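Local coordinates for protein isoaspartyl dipeptidase (Fervidobacterium islandicum, PDB 7CDH) that probably hydrolyses isoaspartyl (beta-aspartyl) dipeptides at a two-zinc active site, an activity linked to the clearance or repair of damaged proteins, at residues L57-V62 with I282-Q287; V62-G67 with T91-C96; I152-I157 with G190-H195. All blocks are in the same frame, centred on the assembly; numbering follows the deposited sequence.

How the interactions relate
All three contacts are buried in the TIM barrel and converge on one zinc ion. Interactions 1 and 2 touch directly and share Val62: the first joins the chain of 57-62 to 282-287, largely through side-chain carboxylates, a water and the metal, whereas the second ties 62-67 to 91-96 by a short parallel bridge and a histidine held on a carbonyl oxygen. Interaction 3, with its centre about 14 Å from that of interaction 1 and 13 Å from that of interaction 2, is a longer strand ladder and the only one with ligands of both zincs. Asn193 OD1 links it to His61 ND1 of interaction 1.

Interaction 1. Residues L57-V62 with I282-Q287; sequences LIDPHV and ISSDGQ. With ZN (zinc ion), chain L.
His61 and Asp285 meet at a zinc ion in the TIM barrel of an amidohydrolase, where 57-62, the end of the first barrel strand, comes beside the end of the last, 280-283. Their side chains run side by side and point the same way, with imidazole and carboxylate planes 61° apart. His61 NE2 lies 2.1 Å from the zinc and Asp285 OD1 2.4 Å from it, and these two ligand atoms are neighbours because they share the metal, not through a hydrogen bond. His63 and Glu156 complete the site. CG of His61 stands anti to its backbone N (chi1 -175°), which carries the ring past Ser283, and the two CB atoms of His61 and Ser283 come within 3.5 Å. Ser283 OG has its hydrogen bond with Asp246, while Asn193 accepts from His61 ND1 and so restrains the rotation of the ring.

Asp59 reaches across to Ser284. Asp59 OD1 accepts from Ser284 N at 3.0 Å on the syn side, 27° out of the carboxylate plane. Ser284 OG donates to Asp59 OD2, although the modelled separation is too short for its length to be trusted. This grip on the residue before Asp285 is consistent with Asp59 acting as a second-shell residue that positions the zinc ligand.

At Pro60 the chain turns a corner, and its ring lies along the other segment, Pro60 CD 3.3 Å from Ile282 O, with Tyr221 also in contact. A glycine here would probably open a gap between Ile282, Ser283 and Tyr221 and leave the corner that aims His61 freer to bend. Beside it, one water joins the two backbones, donating to Ile58 O at 2.6 Å and to Ile282 O at 2.7 Å.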
ATOM      1  N   LEU A  57     -14.744  15.185  39.908  1.00 26.49           N
ATOM      2  CA  LEU A  57     -13.325  14.828  39.754  1.00 29.13           C
ATOM      3  C   LEU A  57     -13.053  14.391  38.304  1.00 33.59           C
ATOM      4  O   LEU A  57     -13.923  13.746  37.650  1.00 30.87           O
ATOM      5  CB  LEU A  57     -13.041  13.672  40.709  1.00 33.34           C
ATOM      6  CG  LEU A  57     -13.367  13.912  42.176  1.00 34.25           C
ATOM      7  CD1 LEU A  57     -12.972  12.697  43.016  1.00 36.67           C
ATOM      8  CD2 LEU A  57     -12.629  15.135  42.666  1.00 37.08           C
ATOM      9  N   ILE A  58     -11.882  14.772  37.817  1.00 34.19           N
ATOM     10  CA  ILE A  58     -11.360  14.492  36.453  1.00 34.89           C
ATOM     11  C   ILE A  58     -10.153  13.571  36.634  1.00 36.45           C
ATOM     12  O   ILE A  58      -9.220  13.987  37.331  1.00 38.55           O
ATOM     13  CB  ILE A  58     -10.970  15.813  35.781  1.00 34.45           C
ATOM     14  CG1 ILE A  58     -12.151  16.786  35.738  1.00 35.52           C
ATOM     15  CG2 ILE A  58     -10.370  15.562  34.416  1.00 32.32           C
ATOM     16  CD1 ILE A  58     -11.749  18.211  35.369  1.00 36.53           C
ATOM     17  N   ASP A  59     -10.249  12.325  36.155  1.00 39.01           N
ATOM     18  CA  ASP A  59      -9.155  11.319  36.161  1.00 36.36           C
ATOM     19  C   ASP A  59      -8.526  11.343  34.768  1.00 37.05           C
ATOM     20  O   ASP A  59      -9.098  10.835  33.819  1.00 37.74           O
ATOM     21  CB  ASP A  59      -9.726   9.958  36.546  1.00 35.24           C
ATOM     22  CG  ASP A  59      -8.680   8.900  36.857  1.00 40.77           C
ATOM     23  OD1 ASP A  59      -7.473   9.139  36.560  1.00 43.29           O
ATOM     24  OD2 ASP A  59      -9.081   7.820  37.396  1.00 41.27           O
ATOM     25  N   PRO A  60      -7.362  11.989  34.563  1.00 38.79           N
ATOM     26  CA  PRO A  60      -6.813  12.137  33.208  1.00 38.21           C
ATOM     27  C   PRO A  60      -6.018  10.942  32.649  1.00 34.35           C
ATOM     28  O   PRO A  60      -5.336  11.080  31.647  1.00 38.27           O
ATOM     29  CB  PRO A  60      -5.849  13.306  33.435  1.00 38.49           C
ATOM     30  CG  PRO A  60      -5.287  13.000  34.816  1.00 37.33           C
ATOM     31  CD  PRO A  60      -6.512  12.588  35.611  1.00 35.28           C
ATOM     32  N   HIS A  61      -6.077   9.796  33.301  1.00 31.86           N
ATOM     33  CA  HIS A  61      -5.335   8.594  32.850  1.00 36.14           C
ATOM     34  C   HIS A  61      -6.027   7.297  33.315  1.00 36.77           C
ATOM     35  O   HIS A  61      -5.717   6.824  34.421  1.00 30.33           O
ATOM     36  CB  HIS A  61      -3.898   8.712  33.327  1.00 38.32           C
ATOM     37  CG  HIS A  61      -3.051   7.605  32.830  1.00 45.45           C
ATOM     38  ND1 HIS A  61      -2.268   7.740  31.712  1.00 47.96           N
ATOM     39  CD2 HIS A  61      -2.905   6.337  33.255  1.00 47.15           C
ATOM     40  CE1 HIS A  61      -1.644   6.607  31.500  1.00 50.28           C
ATOM     41  NE2 HIS A  61      -2.044   5.716  32.403  1.00 44.08           N
ATOM     42  N   VAL A  62      -6.945   6.767  32.489  1.00 36.38           N
ATOM     43  CA  VAL A  62      -7.709   5.506  32.748  1.00 34.21           C
ATOM     44  C   VAL A  62      -7.662   4.574  31.532  1.00 30.50           C
ATOM     45  O   VAL A  62      -7.911   5.004  30.414  1.00 28.16           O
ATOM     46  CB  VAL A  62      -9.159   5.811  33.134  1.00 35.26           C
ATOM     47  CG1 VAL A  62      -9.924   4.546  33.447  1.00 36.91           C
ATOM     48  CG2 VAL A  62      -9.197   6.759  34.310  1.00 38.28           C
ATOM     49  N   ILE A 282      -3.170  14.154  39.795  1.00 28.88           N
ATOM     50  CA  ILE A 282      -3.143  12.696  40.063  1.00 32.14           C
ATOM     51  C   ILE A 282      -4.089  11.955  39.101  1.00 34.62           C
ATOM     52  O   ILE A 282      -5.073  12.560  38.556  1.00 29.11           O
ATOM     53  CB  ILE A 282      -3.477  12.424  41.539  1.00 33.57           C
ATOM     54  CG1 ILE A 282      -4.883  12.894  41.904  1.00 31.12           C
ATOM     55  CG2 ILE A 282      -2.404  13.036  42.427  1.00 34.95           C
ATOM     56  CD1 ILE A 282      -5.382  12.329  43.217  1.00 31.70           C
ATOM     57  N   SER A 283      -3.811  10.663  38.925  1.00 35.55           N
ATOM     58  CA  SER A 283      -4.611   9.750  38.069  1.00 34.39           C
ATOM     59  C   SER A 283      -4.634   8.341  38.675  1.00 30.61           C
ATOM     60  O   SER A 283      -3.649   7.938  39.337  1.00 27.76           O
ATOM     61  CB  SER A 283      -4.062   9.765  36.666  1.00 35.02           C
ATOM     62  OG  SER A 283      -2.764   9.183  36.616  1.00 35.67           O
ATOM     63  N   SER A 284      -5.711   7.596  38.455  1.00 30.11           N
ATOM     64  CA  SER A 284      -5.867   6.230  39.023  1.00 30.64           C
ATOM     65  C   SER A 284      -4.939   5.275  38.306  1.00 32.72           C
ATOM     66  O   SER A 284      -4.412   4.337  38.971  1.00 39.98           O
ATOM     67  CB  SER A 284      -7.260   5.737  38.915  1.00 33.06           C
ATOM     68  OG  SER A 284      -7.752   5.911  37.594  1.00 33.33           O
ATOM     69  N   ASP A 285      -4.763   5.491  37.001  1.00 33.02           N
ATOM     70  CA  ASP A 285      -4.275   4.428  36.091  1.00 35.47           C
ATOM     71  C   ASP A 285      -5.266   3.255  36.174  1.00 34.72           C
ATOM     72  O   ASP A 285      -4.836   2.097  36.314  1.00 33.23           O
ATOM     73  CB  ASP A 285      -2.861   4.007  36.484  1.00 38.74           C
ATOM     74  CG  ASP A 285      -2.087   3.458  35.311  1.00 40.19           C
ATOM     75  OD1 ASP A 285      -2.626   3.552  34.218  1.00 47.42           O
ATOM     76  OD2 ASP A 285      -0.933   2.999  35.491  1.00 44.53           O
ATOM     77  N   GLY A 286      -6.554   3.569  36.195  1.00 32.10           N
ATOM     78  CA  GLY A 286      -7.606   2.584  36.474  1.00 36.29           C
ATOM     79  C   GLY A 286      -7.599   1.489  35.428  1.00 35.65           C
ATOM     80  O   GLY A 286      -7.391   1.844  34.266  1.00 32.31           O
ATOM     81  N   GLN A 287      -7.846   0.238  35.848  1.00 35.00           N
ATOM     82  CA  GLN A 287      -7.785  -1.014  35.032  1.00 38.66           C
ATOM     83  C   GLN A 287      -6.338  -1.322  34.605  1.00 42.49           C
ATOM     84  O   GLN A 287      -6.129  -2.331  33.922  1.00 39.80           O
ATOM     85  CB  GLN A 287      -8.725  -0.926  33.834  1.00 32.03           C
ATOM     86  CG  GLN A 287     -10.099  -0.436  34.233  1.00 37.85           C
ATOM     87  CD  GLN A 287     -10.663  -1.237  35.385  1.00 42.93           C
ATOM     88  OE1 GLN A 287     -11.014  -0.711  36.439  1.00 48.59           O
ATOM     89  NE2 GLN A 287     -10.739  -2.538  35.194  1.00 42.37           N
TER
HETATM   90 ZN    ZN L 411      -1.293   3.755  32.270  1.00 44.23          ZN
HETATM   91  O   HOH W   1      -7.540  13.286  39.205  1.00 29.53           O

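Interaction 2. Residues V62-G67 with T91-C96; sequences VHITGG and TTVVGC. With ZN (zinc ion), chain L.
Val62 and Gly95 pair as a short parallel bridge, bonded on both flanks: Val62 N donates to Val94 O at 3.0 Å, and Cys96 N to Val62 O at 3.2 Å. The latter oxygen also receives a CA-H...O contact from Gly95 CA. Gly95 has no side chain, and its CA lies 4.1 Å from Ile64 CG2.

The polar contacts gather on Cys96 O. His63 ND1 donates to Cys96 O at 3.2 Å, from a position 56° above the carbonyl plane, and the oxygen in turn sits 32° out of the imidazole plane, so the bond is markedly tilted at both ends. A water also donates to Cys96 O and takes the N-H of Thr65, tying the type I turn from His63 to Gly66 to the same carbonyl. With ND1 held in this way, NE2 of His63 is turned to the zinc ion, 2.3 Å away.

A sulfur-aromatic contact joins the same pair. Cys96 SG, set between its backbone N and carbonyl carbon (chi1 58°), lies oblique to the His63 ring, 4.2 Å from its centroid.

Apolar packing lies farther from the metal. Val93 sends CG2 to Val62 CG2, the two side chains crossing at about a right angle, and CG1 to Ile64 CG2. Leu109 and Ala113 of helix 106-118 cover Ile64.

His61-Val62-His63 is the HxH signature of the amidohydrolases, placed where the first barrel strand ends, with its second histidine held by Cys96, just beyond the end of the neighbouring strand.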
ATOM      1  N   VAL A  62      -6.945   6.767  32.489  1.00 36.38           N
ATOM      2  CA  VAL A  62      -7.709   5.506  32.748  1.00 34.21           C
ATOM      3  C   VAL A  62      -7.662   4.574  31.532  1.00 30.50           C
ATOM      4  O   VAL A  62      -7.911   5.004  30.414  1.00 28.16           O
ATOM      5  CB  VAL A  62      -9.159   5.811  33.134  1.00 35.26           C
ATOM      6  CG1 VAL A  62      -9.924   4.546  33.447  1.00 36.91           C
ATOM      7  CG2 VAL A  62      -9.197   6.759  34.310  1.00 38.28           C
ATOM      8  N   HIS A  63      -7.332   3.311  31.753  1.00 31.39           N
ATOM      9  CA  HIS A  63      -7.393   2.273  30.703  1.00 28.69           C
ATOM     10  C   HIS A  63      -8.829   1.815  30.613  1.00 26.67           C
ATOM     11  O   HIS A  63      -9.071   0.748  31.077  1.00 25.03           O
ATOM     12  CB  HIS A  63      -6.392   1.162  30.989  1.00 28.85           C
ATOM     13  CG  HIS A  63      -4.997   1.682  30.924  1.00 30.52           C
ATOM     14  ND1 HIS A  63      -4.402   2.015  29.744  1.00 31.35           N
ATOM     15  CD2 HIS A  63      -4.100   1.986  31.889  1.00 36.43           C
ATOM     16  CE1 HIS A  63      -3.168   2.456  29.973  1.00 35.35           C
ATOM     17  NE2 HIS A  63      -2.956   2.453  31.281  1.00 33.94           N
ATOM     18  N   ILE A  64      -9.719   2.635  30.053  1.00 27.01           N
ATOM     19  CA  ILE A  64     -11.176   2.369  30.038  1.00 28.80           C
ATOM     20  C   ILE A  64     -11.515   1.030  29.344  1.00 32.75           C
ATOM     21  O   ILE A  64     -12.577   0.428  29.714  1.00 35.26           O
ATOM     22  CB  ILE A  64     -11.931   3.549  29.423  1.00 29.84           C
ATOM     23  CG1 ILE A  64     -11.610   3.814  27.949  1.00 28.64           C
ATOM     24  CG2 ILE A  64     -11.712   4.783  30.274  1.00 30.71           C
ATOM     25  CD1 ILE A  64     -12.472   4.960  27.348  1.00 29.57           C
ATOM     26  N   THR A  65     -10.704   0.540  28.398  1.00 29.88           N
ATOM     27  CA  THR A  65     -11.027  -0.722  27.675  1.00 30.71           C
ATOM     28  C   THR A  65     -10.404  -1.938  28.366  1.00 29.38           C
ATOM     29  O   THR A  65     -10.684  -3.059  27.947  1.00 34.51           O
ATOM     30  CB  THR A  65     -10.605  -0.705  26.208  1.00 29.53           C
ATOM     31  OG1 THR A  65      -9.187  -0.704  26.140  1.00 30.38           O
ATOM     32  CG2 THR A  65     -11.205   0.455  25.462  1.00 30.81           C
ATOM     33  N   GLY A  66      -9.643  -1.734  29.422  1.00 27.14           N
ATOM     34  CA  GLY A  66      -8.817  -2.780  30.033  1.00 25.47           C
ATOM     35  C   GLY A  66      -7.382  -2.609  29.615  1.00 27.57           C
ATOM     36  O   GLY A  66      -7.133  -1.963  28.599  1.00 32.63           O
ATOM     37  N   GLY A  67      -6.464  -3.103  30.427  1.00 28.29           N
ATOM     38  CA  GLY A  67      -5.032  -3.117  30.104  1.00 31.64           C
ATOM     39  C   GLY A  67      -4.377  -4.399  30.555  1.00 31.06           C
ATOM     40  O   GLY A  67      -4.934  -5.498  30.320  1.00 34.53           O
ATOM     41  N   THR A  91     -16.300  12.065  37.222  1.00 30.69           N
ATOM     42  CA  THR A  91     -17.319  12.450  36.215  1.00 30.56           C
ATOM     43  C   THR A  91     -16.644  12.663  34.850  1.00 27.82           C
ATOM     44  O   THR A  91     -17.335  12.854  33.853  1.00 29.07           O
ATOM     45  CB  THR A  91     -18.083  13.716  36.657  1.00 31.57           C
ATOM     46  OG1 THR A  91     -17.180  14.760  37.028  1.00 30.84           O
ATOM     47  CG2 THR A  91     -19.010  13.451  37.816  1.00 32.03           C
ATOM     48  N   THR A  92     -15.330  12.741  34.810  1.00 24.80           N
ATOM     49  CA  THR A  92     -14.603  12.920  33.553  1.00 27.32           C
ATOM     50  C   THR A  92     -13.423  11.975  33.575  1.00 30.19           C
ATOM     51  O   THR A  92     -12.739  11.880  34.617  1.00 31.82           O
ATOM     52  CB  THR A  92     -14.170  14.358  33.306  1.00 31.68           C
ATOM     53  OG1 THR A  92     -15.346  15.160  33.183  1.00 34.10           O
ATOM     54  CG2 THR A  92     -13.324  14.482  32.055  1.00 35.87           C
ATOM     55  N   VAL A  93     -13.232  11.289  32.452  1.00 31.59           N
ATOM     56  CA  VAL A  93     -12.169  10.272  32.266  1.00 29.55           C
ATOM     57  C   VAL A  93     -11.476  10.566  30.942  1.00 25.72           C
ATOM     58  O   VAL A  93     -12.120  11.001  30.013  1.00 25.67           O
ATOM     59  CB  VAL A  93     -12.843   8.896  32.357  1.00 34.56           C
ATOM     60  CG1 VAL A  93     -12.280   7.873  31.409  1.00 40.15           C
ATOM     61  CG2 VAL A  93     -12.791   8.387  33.785  1.00 34.79           C
ATOM     62  N   VAL A  94     -10.174  10.404  30.911  1.00 27.92           N
ATOM     63  CA  VAL A  94      -9.352  10.442  29.682  1.00 27.06           C
ATOM     64  C   VAL A  94      -8.763   9.055  29.537  1.00 27.31           C
ATOM     65  O   VAL A  94      -7.975   8.648  30.449  1.00 24.71           O
ATOM     66  CB  VAL A  94      -8.264  11.518  29.719  1.00 29.13           C
ATOM     67  CG1 VAL A  94      -7.647  11.651  28.340  1.00 32.71           C
ATOM     68  CG2 VAL A  94      -8.806  12.866  30.151  1.00 30.83           C
ATOM     69  N   GLY A  95      -9.192   8.362  28.471  1.00 28.54           N
ATOM     70  CA  GLY A  95      -8.869   6.946  28.196  1.00 26.77           C
ATOM     71  C   GLY A  95      -7.683   6.838  27.267  1.00 26.70           C
ATOM     72  O   GLY A  95      -7.613   7.606  26.289  1.00 28.14           O
ATOM     73  N   CYS A  96      -6.773   5.919  27.544  1.00 26.76           N
ATOM     74  CA  CYS A  96      -5.659   5.598  26.637  1.00 27.82           C
ATOM     75  C   CYS A  96      -5.439   4.087  26.569  1.00 27.95           C
ATOM     76  O   CYS A  96      -6.035   3.346  27.396  1.00 25.73           O
ATOM     77  CB  CYS A  96      -4.404   6.295  27.125  1.00 29.07           C
ATOM     78  SG  CYS A  96      -3.957   5.830  28.816  1.00 42.36           S
TER
HETATM   79 ZN    ZN L 411      -1.293   3.755  32.270  1.00 44.23          ZN
HETATM   80  O   HOH W   2      -7.935   1.307  27.592  1.00 37.94           O

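Interaction 3. Residues I152-I157 with G190-H195; sequences IGVGEI and GIVNFH. With ZN (zinc ion), chain K; ZN (zinc ion), chain L.
Val154 and Val192 lie side by side in the regular half of a parallel ladder between the two strands of a beta-alpha-beta unit, strand 151-159, helix 169-186 and strand 191-196 of the TIM barrel. The two strand segments run 11° from parallel; in the first half the bonds follow an even ladder: Ile191 N to Ile152 O at 3.1 Å, Val154 N to Ile191 O, and Asn193 N to Val154 O. The densely packed part is the apolar layer under helix 169-186, where CG1 of Val154 meets CG2 of Val192 at 3.8 Å. Ile157 CD1 adds to it against Val192 CG1, which also lies over one face of the Phe194 ring, offset toward its rim. Ile175, Val176 and Ile179 of the helix close over this layer.

On the metal side, past Val154, polar groups and zinc ions replace apolar packing, though all remains buried. A cis peptide precedes Glu156, and the register slips by one residue in a beta bulge, so that Ile157 N takes Asn193 O and the last bond, from His195 N to Ile157 O, is weak. Glu156 CB touches Asn193 OD1 (3.3 Å), and Asn193 itself is held by Tyr221 and His61.

Glu156 CG sits between its backbone N and carbonyl carbon (chi1 44°), and the extended chain beyond carries the carboxylate between the two zinc ions. Glu156 OE2 binds the zinc of His61, His63 and Asp285 at 2.0 Å; Glu156 OE1 binds the other, completed by His195 and His224, at 2.2 Å. In many amidohydrolases a carboxylated lysine makes this bridge. Glu156 OE1 lies in plane at the edge of the His195 ring because it and His195 ND1 bind the same zinc; the ring, held at NE2 by Asp161, presents His195 ND1 to that metal at 2.1 Å.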
ATOM      1  N   ILE A 152      -7.560  13.893  22.277  1.00 26.85           N
ATOM      2  CA  ILE A 152      -7.020  15.156  22.868  1.00 29.20           C
ATOM      3  C   ILE A 152      -5.489  15.123  22.904  1.00 28.76           C
ATOM      4  O   ILE A 152      -4.893  16.067  23.433  1.00 29.70           O
ATOM      5  CB  ILE A 152      -7.637  15.483  24.243  1.00 30.17           C
ATOM      6  CG1 ILE A 152      -7.585  14.331  25.247  1.00 28.01           C
ATOM      7  CG2 ILE A 152      -9.063  15.960  24.039  1.00 31.44           C
ATOM      8  CD1 ILE A 152      -6.263  13.626  25.327  1.00 28.21           C
ATOM      9  N   GLY A 153      -4.871  14.103  22.324  1.00 28.69           N
ATOM     10  CA  GLY A 153      -3.421  13.904  22.444  1.00 28.23           C
ATOM     11  C   GLY A 153      -2.987  12.517  22.035  1.00 28.35           C
ATOM     12  O   GLY A 153      -3.804  11.773  21.499  1.00 30.19           O
ATOM     13  N   VAL A 154      -1.708  12.242  22.220  1.00 27.21           N
ATOM     14  CA  VAL A 154      -1.082  10.929  21.969  1.00 27.03           C
ATOM     15  C   VAL A 154      -0.519  10.457  23.295  1.00 27.67           C
ATOM     16  O   VAL A 154      -0.058  11.283  24.062  1.00 30.26           O
ATOM     17  CB  VAL A 154       0.011  11.008  20.902  1.00 29.34           C
ATOM     18  CG1 VAL A 154       1.165  11.893  21.359  1.00 30.98           C
ATOM     19  CG2 VAL A 154       0.499   9.609  20.505  1.00 28.42           C
ATOM     20  N   GLY A 155      -0.629   9.171  23.566  1.00 29.59           N
ATOM     21  CA  GLY A 155      -0.269   8.602  24.861  1.00 30.88           C
ATOM     22  C   GLY A 155      -0.799   7.186  24.990  1.00 31.89           C
ATOM     23  O   GLY A 155      -1.628   6.782  24.185  1.00 29.87           O
ATOM     24  N   GLU A 156      -0.281   6.458  25.989  1.00 33.67           N
ATOM     25  CA  GLU A 156       0.823   6.970  26.781  1.00 38.59           C
ATOM     26  C   GLU A 156       2.135   6.423  26.192  1.00 38.32           C
ATOM     27  O   GLU A 156       2.340   5.219  26.214  1.00 45.83           O
ATOM     28  CB  GLU A 156       0.637   6.675  28.272  1.00 41.07           C
ATOM     29  CG  GLU A 156       0.177   5.282  28.581  1.00 44.05           C
ATOM     30  CD  GLU A 156       0.258   4.808  30.026  1.00 43.73           C
ATOM     31  OE1 GLU A 156       1.114   5.302  30.841  1.00 36.91           O
ATOM     32  OE2 GLU A 156      -0.602   3.957  30.355  1.00 54.03           O
ATOM     33  N   ILE A 157       2.986   7.296  25.670  1.00 35.56           N
ATOM     34  CA  ILE A 157       4.288   6.940  25.046  1.00 34.34           C
ATOM     35  C   ILE A 157       5.259   6.576  26.161  1.00 32.92           C
ATOM     36  O   ILE A 157       5.432   7.371  27.063  1.00 36.66           O
ATOM     37  CB  ILE A 157       4.782   8.122  24.210  1.00 34.93           C
ATOM     38  CG1 ILE A 157       3.811   8.380  23.060  1.00 41.34           C
ATOM     39  CG2 ILE A 157       6.198   7.899  23.735  1.00 36.45           C
ATOM     40  CD1 ILE A 157       4.206   9.568  22.230  1.00 48.99           C
ATOM     41  N   GLY A 190      -3.652  19.292  22.573  1.00 34.64           N
ATOM     42  CA  GLY A 190      -2.556  18.543  21.949  1.00 36.10           C
ATOM     43  C   GLY A 190      -1.559  18.044  22.970  1.00 36.19           C
ATOM     44  O   GLY A 190      -0.432  18.515  22.948  1.00 45.46           O
ATOM     45  N   ILE A 191      -1.957  17.114  23.830  1.00 32.18           N
ATOM     46  CA  ILE A 191      -1.107  16.631  24.949  1.00 33.52           C
ATOM     47  C   ILE A 191      -0.303  15.425  24.457  1.00 33.10           C
ATOM     48  O   ILE A 191      -0.842  14.614  23.707  1.00 37.48           O
ATOM     49  CB  ILE A 191      -1.987  16.293  26.168  1.00 36.67           C
ATOM     50  CG1 ILE A 191      -2.765  17.519  26.661  1.00 39.44           C
ATOM     51  CG2 ILE A 191      -1.164  15.657  27.275  1.00 35.66           C
ATOM     52  CD1 ILE A 191      -1.936  18.799  26.738  1.00 38.09           C
ATOM     53  N   VAL A 192       0.975  15.367  24.773  1.00 30.30           N
ATOM     54  CA  VAL A 192       1.751  14.105  24.744  1.00 33.66           C
ATOM     55  C   VAL A 192       1.827  13.640  26.198  1.00 32.87           C
ATOM     56  O   VAL A 192       2.364  14.381  26.987  1.00 30.37           O
ATOM     57  CB  VAL A 192       3.148  14.286  24.125  1.00 36.97           C
ATOM     58  CG1 VAL A 192       3.912  12.970  24.056  1.00 33.99           C
ATOM     59  CG2 VAL A 192       3.054  14.935  22.757  1.00 40.34           C
ATOM     60  N   ASN A 193       1.266  12.471  26.506  1.00 32.96           N
ATOM     61  CA  ASN A 193       1.341  11.817  27.826  1.00 34.12           C
ATOM     62  C   ASN A 193       2.490  10.809  27.751  1.00 37.43           C
ATOM     63  O   ASN A 193       2.452   9.902  26.883  1.00 34.49           O
ATOM     64  CB  ASN A 193      -0.019  11.234  28.202  1.00 38.02           C
ATOM     65  CG  ASN A 193      -0.040  10.487  29.518  1.00 37.09           C
ATOM     66  OD1 ASN A 193      -0.614   9.412  29.607  1.00 38.82           O
ATOM     67  ND2 ASN A 193       0.508  11.078  30.558  1.00 39.47           N
ATOM     68  N   PHE A 194       3.507  10.994  28.592  1.00 35.80           N
ATOM     69  CA  PHE A 194       4.683  10.097  28.671  1.00 32.49           C
ATOM     70  C   PHE A 194       4.466   9.165  29.850  1.00 34.32           C
ATOM     71  O   PHE A 194       4.302   9.671  30.969  1.00 33.61           O
ATOM     72  CB  PHE A 194       5.980  10.881  28.855  1.00 31.16           C
ATOM     73  CG  PHE A 194       6.326  11.724  27.668  1.00 29.71           C
ATOM     74  CD1 PHE A 194       6.876  11.157  26.535  1.00 28.34           C
ATOM     75  CD2 PHE A 194       6.048  13.073  27.658  1.00 29.94           C
ATOM     76  CE1 PHE A 194       7.172  11.936  25.430  1.00 29.62           C
ATOM     77  CE2 PHE A 194       6.336  13.850  26.543  1.00 29.39           C
ATOM     78  CZ  PHE A 194       6.902  13.277  25.436  1.00 29.68           C
ATOM     79  N   HIS A 195       4.416   7.858  29.589  1.00 33.35           N
ATOM     80  CA  HIS A 195       4.670   6.846  30.628  1.00 31.71           C
ATOM     81  C   HIS A 195       6.156   6.892  30.968  1.00 33.77           C
ATOM     82  O   HIS A 195       6.983   6.575  30.095  1.00 35.78           O
ATOM     83  CB  HIS A 195       4.243   5.462  30.177  1.00 32.66           C
ATOM     84  CG  HIS A 195       4.754   4.389  31.067  1.00 30.69           C
ATOM     85  ND1 HIS A 195       3.974   3.843  32.060  1.00 28.22           N
ATOM     86  CD2 HIS A 195       5.978   3.814  31.151  1.00 31.05           C
ATOM     87  CE1 HIS A 195       4.699   2.936  32.702  1.00 33.24           C
ATOM     88  NE2 HIS A 195       5.940   2.887  32.161  1.00 28.82           N
TER
HETATM   89 ZN    ZN K 410       1.908   3.997  32.487  1.00 50.84          ZN
HETATM   90 ZN    ZN L 411      -1.293   3.755  32.270  1.00 44.23          ZN